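Long-range contact in exodeoxyribonuclease III (Archaeoglobus fulgidus, PDB 2VOA), which probably cleaves DNA at abasic sites as an AP endonuclease of the exonuclease III family, with magnesium or manganese as its likely cofactor: residues A[225-237]-A[245-257]. The protein carries 1 engineered substitution. Residues are numbered along the deposited sequence; the frame is centred on the assembly and turned at random.
Sequences PLAERCVDCYADI and PSDHLPLVAVFDV
R229 and D256 grip each other twice where strands 230-235 and 251-255 pair antiparallel at one border of a six-stranded sheet in this DNase I-like fold. D256 N donates to R229 O at 2.7 Å, and R229 NH1 returns to D256 O at 3.0 Å, with that oxygen in the guanidinium plane. Next, the register slips one residue at a classic beta bulge, V254 sitting opposite V231 and D232: V254 O takes V231 N at 2.8 Å and, more weakly, D232 N. Regular pairing resumes through Y234 and V252, and the D236 N to P250 O hydrogen bond ends it, two residues after H248, a predicted active-site residue whose ND1 is hydrogen-bonded to D218 OD1. On one face, Y234 holds CG between its backbone N and carbonyl carbon (chi1 51°), laying the ring alongside V252, whose CB sits 3.6 Å above the ring plane. With a serine in place of Y234, V252 CB and CG1 would probably lose their packing partner and lie more open to solvent. The other face turns C233 against helix 187-191 and L251 against strand 218-222. There L226 CG makes an off-centre CH-pi contact with the F255 ring, while L226 CD1 packs 3.6 Å from F255 CD2.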
loop_
_atom_site.group_PDB
_atom_site.type_symbol
_atom_site.label_atom_id
_atom_site.label_comp_id
_atom_site.label_asym_id
_atom_site.label_seq_id
_atom_site.Cartn_x
_atom_site.Cartn_y
_atom_site.Cartn_z
ATOM N N PRO A 225 -10.945 -32.090 -27.998
ATOM C CA PRO A 225 -10.078 -33.203 -27.582
ATOM C C PRO A 225 -9.386 -32.930 -26.246
ATOM O O PRO A 225 -9.114 -33.871 -25.500
ATOM C CB PRO A 225 -9.032 -33.313 -28.705
ATOM C CG PRO A 225 -9.275 -32.223 -29.634
ATOM C CD PRO A 225 -10.404 -31.376 -29.174
ATOM N N LEU A 226 -9.105 -31.664 -25.957
ATOM C CA LEU A 226 -8.550 -31.286 -24.668
ATOM C C LEU A 226 -9.619 -31.295 -23.563
ATOM O O LEU A 226 -9.386 -31.809 -22.455
ATOM C CB LEU A 226 -7.853 -29.931 -24.769
ATOM C CG LEU A 226 -7.181 -29.480 -23.473
ATOM C CD1 LEU A 226 -6.180 -30.574 -22.969
ATOM C CD2 LEU A 226 -6.490 -28.129 -23.645
ATOM N N ALA A 227 -10.796 -30.763 -23.878
ATOM C CA ALA A 227 -11.924 -30.773 -22.934
ATOM C C ALA A 227 -12.282 -32.188 -22.483
ATOM O O ALA A 227 -12.608 -32.401 -21.309
ATOM C CB ALA A 227 -13.130 -30.079 -23.562
ATOM N N GLU A 228 -12.237 -33.147 -23.416
ATOM C CA GLU A 228 -12.531 -34.555 -23.116
ATOM C C GLU A 228 -11.685 -35.099 -21.966
ATOM O O GLU A 228 -12.133 -36.001 -21.245
ATOM C CB GLU A 228 -12.346 -35.432 -24.359
ATOM C CG GLU A 228 -13.421 -35.225 -25.429
ATOM C CD GLU A 228 -14.770 -35.890 -25.102
ATOM O OE1 GLU A 228 -14.831 -36.754 -24.187
ATOM O OE2 GLU A 228 -15.771 -35.551 -25.792
ATOM N N ARG A 229 -10.473 -34.549 -21.829
ATOM C CA ARG A 229 -9.478 -34.940 -20.814
ATOM C C ARG A 229 -9.547 -34.078 -19.539
ATOM O O ARG A 229 -8.774 -34.289 -18.600
ATOM C CB ARG A 229 -8.069 -34.900 -21.437
ATOM C CG ARG A 229 -7.839 -36.041 -22.431
ATOM C CD ARG A 229 -6.466 -35.944 -23.083
ATOM N NE ARG A 229 -6.276 -37.012 -24.075
ATOM C CZ ARG A 229 -5.597 -38.138 -23.879
ATOM N NH1 ARG A 229 -4.995 -38.393 -22.717
ATOM N NH2 ARG A 229 -5.517 -39.020 -24.866
ATOM N N CYS A 230 -10.505 -33.143 -19.471
ATOM C CA CYS A 230 -10.606 -32.287 -18.282
ATOM C C CYS A 230 -11.187 -33.090 -17.130
ATOM O O CYS A 230 -12.307 -33.614 -17.260
ATOM C CB CYS A 230 -11.468 -31.040 -18.518
ATOM S SG CYS A 230 -11.476 -29.975 -17.065
ATOM N N VAL A 231 -10.437 -33.192 -16.031
ATOM C CA VAL A 231 -10.867 -33.983 -14.872
ATOM C C VAL A 231 -11.237 -33.136 -13.642
ATOM O O VAL A 231 -11.862 -33.644 -12.704
ATOM C CB VAL A 231 -9.827 -35.063 -14.496
ATOM C CG1 VAL A 231 -9.750 -36.143 -15.581
ATOM C CG2 VAL A 231 -8.470 -34.418 -14.218
ATOM N N ASP A 232 -10.868 -31.863 -13.658
ATOM C CA ASP A 232 -11.234 -30.950 -12.567
ATOM C C ASP A 232 -11.173 -29.495 -13.037
ATOM O O ASP A 232 -10.479 -29.173 -14.000
ATOM C CB ASP A 232 -10.318 -31.153 -11.366
ATOM C CG ASP A 232 -10.960 -30.677 -10.052
ATOM O OD1 ASP A 232 -12.169 -30.301 -10.043
ATOM O OD2 ASP A 232 -10.259 -30.715 -9.026
ATOM N N CYS A 233 -11.953 -28.635 -12.378
ATOM C CA CYS A 233 -11.932 -27.213 -12.634
ATOM C C CYS A 233 -12.589 -26.580 -11.421
ATOM O O CYS A 233 -13.607 -27.080 -10.926
ATOM C CB CYS A 233 -12.694 -26.864 -13.906
ATOM S SG CYS A 233 -12.617 -25.106 -14.368
ATOM N N TYR A 234 -11.976 -25.524 -10.914
ATOM C CA TYR A 234 -12.475 -24.872 -9.707
ATOM C C TYR A 234 -11.918 -23.461 -9.597
ATOM O O TYR A 234 -10.894 -23.136 -10.210
ATOM C CB TYR A 234 -12.071 -25.677 -8.463
ATOM C CG TYR A 234 -10.589 -26.018 -8.407
ATOM C CD1 TYR A 234 -9.673 -25.152 -7.800
ATOM C CD2 TYR A 234 -10.103 -27.210 -8.980
ATOM C CE1 TYR A 234 -8.301 -25.472 -7.748
ATOM C CE2 TYR A 234 -8.740 -27.532 -8.946
ATOM C CZ TYR A 234 -7.847 -26.671 -8.320
ATOM O OH TYR A 234 -6.510 -27.026 -8.300
ATOM N N ALA A 235 -12.609 -22.634 -8.816
ATOM C CA ALA A 235 -12.141 -21.297 -8.473
ATOM C C ALA A 235 -11.509 -21.361 -7.098
ATOM O O ALA A 235 -12.073 -21.954 -6.178
ATOM C CB ALA A 235 -13.297 -20.265 -8.509
ATOM N N ASP A 236 -10.338 -20.764 -6.955
ATOM C CA ASP A 236 -9.624 -20.776 -5.667
ATOM C C ASP A 236 -9.922 -19.534 -4.826
ATOM O O ASP A 236 -9.434 -18.446 -5.121
ATOM C CB ASP A 236 -8.118 -20.929 -5.921
ATOM C CG ASP A 236 -7.308 -21.141 -4.643
ATOM O OD1 ASP A 236 -6.069 -21.311 -4.781
ATOM O OD2 ASP A 236 -7.888 -21.151 -3.521
ATOM N N ILE A 237 -10.740 -19.703 -3.782
ATOM C CA ILE A 237 -11.144 -18.588 -2.914
ATOM C C ILE A 237 -10.012 -18.078 -1.992
ATOM O O ILE A 237 -10.045 -16.932 -1.507
ATOM C CB ILE A 237 -12.427 -18.954 -2.083
ATOM C CG1 ILE A 237 -13.073 -17.714 -1.424
ATOM C CG2 ILE A 237 -12.119 -20.014 -1.041
ATOM C CD1 ILE A 237 -13.571 -16.678 -2.389
ATOM N N PRO A 245 -5.998 -8.497 -1.488
ATOM C CA PRO A 245 -6.302 -9.442 -2.566
ATOM C C PRO A 245 -6.659 -8.744 -3.867
ATOM O O PRO A 245 -7.081 -7.585 -3.844
ATOM C CB PRO A 245 -7.533 -10.178 -2.037
ATOM C CG PRO A 245 -8.245 -9.141 -1.195
ATOM C CD PRO A 245 -7.143 -8.289 -0.574
ATOM N N SER A 246 -6.511 -9.461 -4.984
ATOM C CA SER A 246 -7.182 -9.052 -6.228
ATOM C C SER A 246 -8.692 -9.137 -5.983
ATOM O O SER A 246 -9.126 -9.877 -5.103
ATOM C CB SER A 246 -6.852 -10.021 -7.372
ATOM O OG SER A 246 -7.434 -9.531 -8.577
ATOM N N ASP A 247 -9.493 -8.423 -6.773
ATOM C CA ASP A 247 -10.949 -8.614 -6.705
ATOM C C ASP A 247 -11.405 -9.914 -7.392
ATOM O O ASP A 247 -12.493 -10.414 -7.097
ATOM C CB ASP A 247 -11.749 -7.379 -7.195
ATOM C CG ASP A 247 -11.215 -6.772 -8.495
ATOM O OD1 ASP A 247 -10.323 -7.362 -9.174
ATOM O OD2 ASP A 247 -11.744 -5.697 -8.873
ATOM N N HIS A 248 -10.569 -10.467 -8.274
ATOM C CA HIS A 248 -10.843 -11.765 -8.913
ATOM C C HIS A 248 -10.183 -12.935 -8.165
ATOM O O HIS A 248 -9.201 -12.732 -7.427
ATOM C CB HIS A 248 -10.361 -11.751 -10.370
ATOM C CG HIS A 248 -11.158 -10.852 -11.251
ATOM N ND1 HIS A 248 -11.975 -11.335 -12.258
ATOM C CD2 HIS A 248 -11.231 -9.506 -11.314
ATOM C CE1 HIS A 248 -12.550 -10.317 -12.870
ATOM N NE2 HIS A 248 -12.128 -9.198 -12.314
ATOM N N LEU A 249 -10.707 -14.146 -8.401
ATOM C CA LEU A 249 -10.119 -15.413 -7.938
ATOM C C LEU A 249 -9.417 -16.122 -9.121
ATOM O O LEU A 249 -9.893 -16.017 -10.266
ATOM C CB LEU A 249 -11.238 -16.374 -7.482
ATOM C CG LEU A 249 -11.996 -16.205 -6.173
ATOM C CD1 LEU A 249 -12.870 -14.953 -6.182
ATOM C CD2 LEU A 249 -12.844 -17.434 -5.935
ATOM N N PRO A 250 -8.317 -16.875 -8.866
ATOM C CA PRO A 250 -7.844 -17.756 -9.943
ATOM C C PRO A 250 -8.881 -18.826 -10.292
ATOM O O PRO A 250 -9.588 -19.344 -9.398
ATOM C CB PRO A 250 -6.613 -18.458 -9.320
ATOM C CG PRO A 250 -6.146 -17.526 -8.284
ATOM C CD PRO A 250 -7.435 -16.978 -7.685
ATOM N N LEU A 251 -8.962 -19.151 -11.575
ATOM C CA LEU A 251 -9.779 -20.254 -12.049
ATOM C C LEU A 251 -8.775 -21.288 -12.583
ATOM O O LEU A 251 -7.864 -20.920 -13.344
ATOM C CB LEU A 251 -10.762 -19.785 -13.135
ATOM C CG LEU A 251 -11.684 -20.863 -13.714
ATOM C CD1 LEU A 251 -12.658 -21.373 -12.642
ATOM C CD2 LEU A 251 -12.421 -20.315 -14.962
ATOM N N VAL A 252 -8.915 -22.539 -12.130
ATOM C CA VAL A 252 -7.923 -23.606 -12.372
ATOM C C VAL A 252 -8.600 -24.768 -13.094
ATOM O O VAL A 252 -9.718 -25.152 -12.726
ATOM C CB VAL A 252 -7.303 -24.129 -11.039
ATOM C CG1 VAL A 252 -6.176 -25.149 -11.302
ATOM C CG2 VAL A 252 -6.783 -22.960 -10.180
ATOM N N ALA A 253 -7.954 -25.309 -14.128
ATOM C CA ALA A 253 -8.441 -26.539 -14.771
ATOM C C ALA A 253 -7.309 -27.550 -14.830
ATOM O O ALA A 253 -6.138 -27.174 -15.026
ATOM C CB ALA A 253 -8.929 -26.237 -16.199
ATOM N N VAL A 254 -7.666 -28.817 -14.655
ATOM C CA VAL A 254 -6.731 -29.943 -14.680
ATOM C C VAL A 254 -7.176 -30.932 -15.766
ATOM O O VAL A 254 -8.363 -31.296 -15.855
ATOM C CB VAL A 254 -6.609 -30.632 -13.305
ATOM C CG1 VAL A 254 -5.583 -31.773 -13.354
ATOM C CG2 VAL A 254 -6.243 -29.608 -12.202
ATOM N N PHE A 255 -6.205 -31.324 -16.601
ATOM C CA PHE A 255 -6.414 -32.230 -17.740
ATOM C C PHE A 255 -5.570 -33.499 -17.602
ATOM O O PHE A 255 -4.409 -33.454 -17.148
ATOM C CB PHE A 255 -6.063 -31.499 -19.047
ATOM C CG PHE A 255 -6.826 -30.223 -19.230
ATOM C CD1 PHE A 255 -6.360 -29.005 -18.695
ATOM C CD2 PHE A 255 -8.048 -30.243 -19.920
ATOM C CE1 PHE A 255 -7.098 -27.811 -18.877
ATOM C CE2 PHE A 255 -8.805 -29.039 -20.109
ATOM C CZ PHE A 255 -8.327 -27.835 -19.552
ATOM N N ASP A 256 -6.158 -34.615 -18.035
ATOM C CA ASP A 256 -5.550 -35.932 -17.992
ATOM C C ASP A 256 -4.656 -36.079 -19.232
ATOM O O ASP A 256 -5.005 -36.752 -20.203
ATOM C CB ASP A 256 -6.687 -36.957 -17.998
ATOM C CG ASP A 256 -6.412 -38.164 -17.137
ATOM O OD1 ASP A 256 -7.327 -39.026 -17.076
ATOM O OD2 ASP A 256 -5.298 -38.282 -16.556
ATOM N N VAL A 257 -3.507 -35.409 -19.175
ATOM C CA VAL A 257 -2.543 -35.331 -20.273
ATOM C C VAL A 257 -1.153 -35.544 -19.657
ATOM O O VAL A 257 -0.286 -36.309 -20.147
ATOM C CB VAL A 257 -2.586 -33.925 -20.916
ATOM C CG1 VAL A 257 -1.481 -33.744 -21.960
ATOM C CG2 VAL A 257 -3.947 -33.632 -21.524
ATOM O OXT VAL A 257 -0.888 -34.904 -18.618
#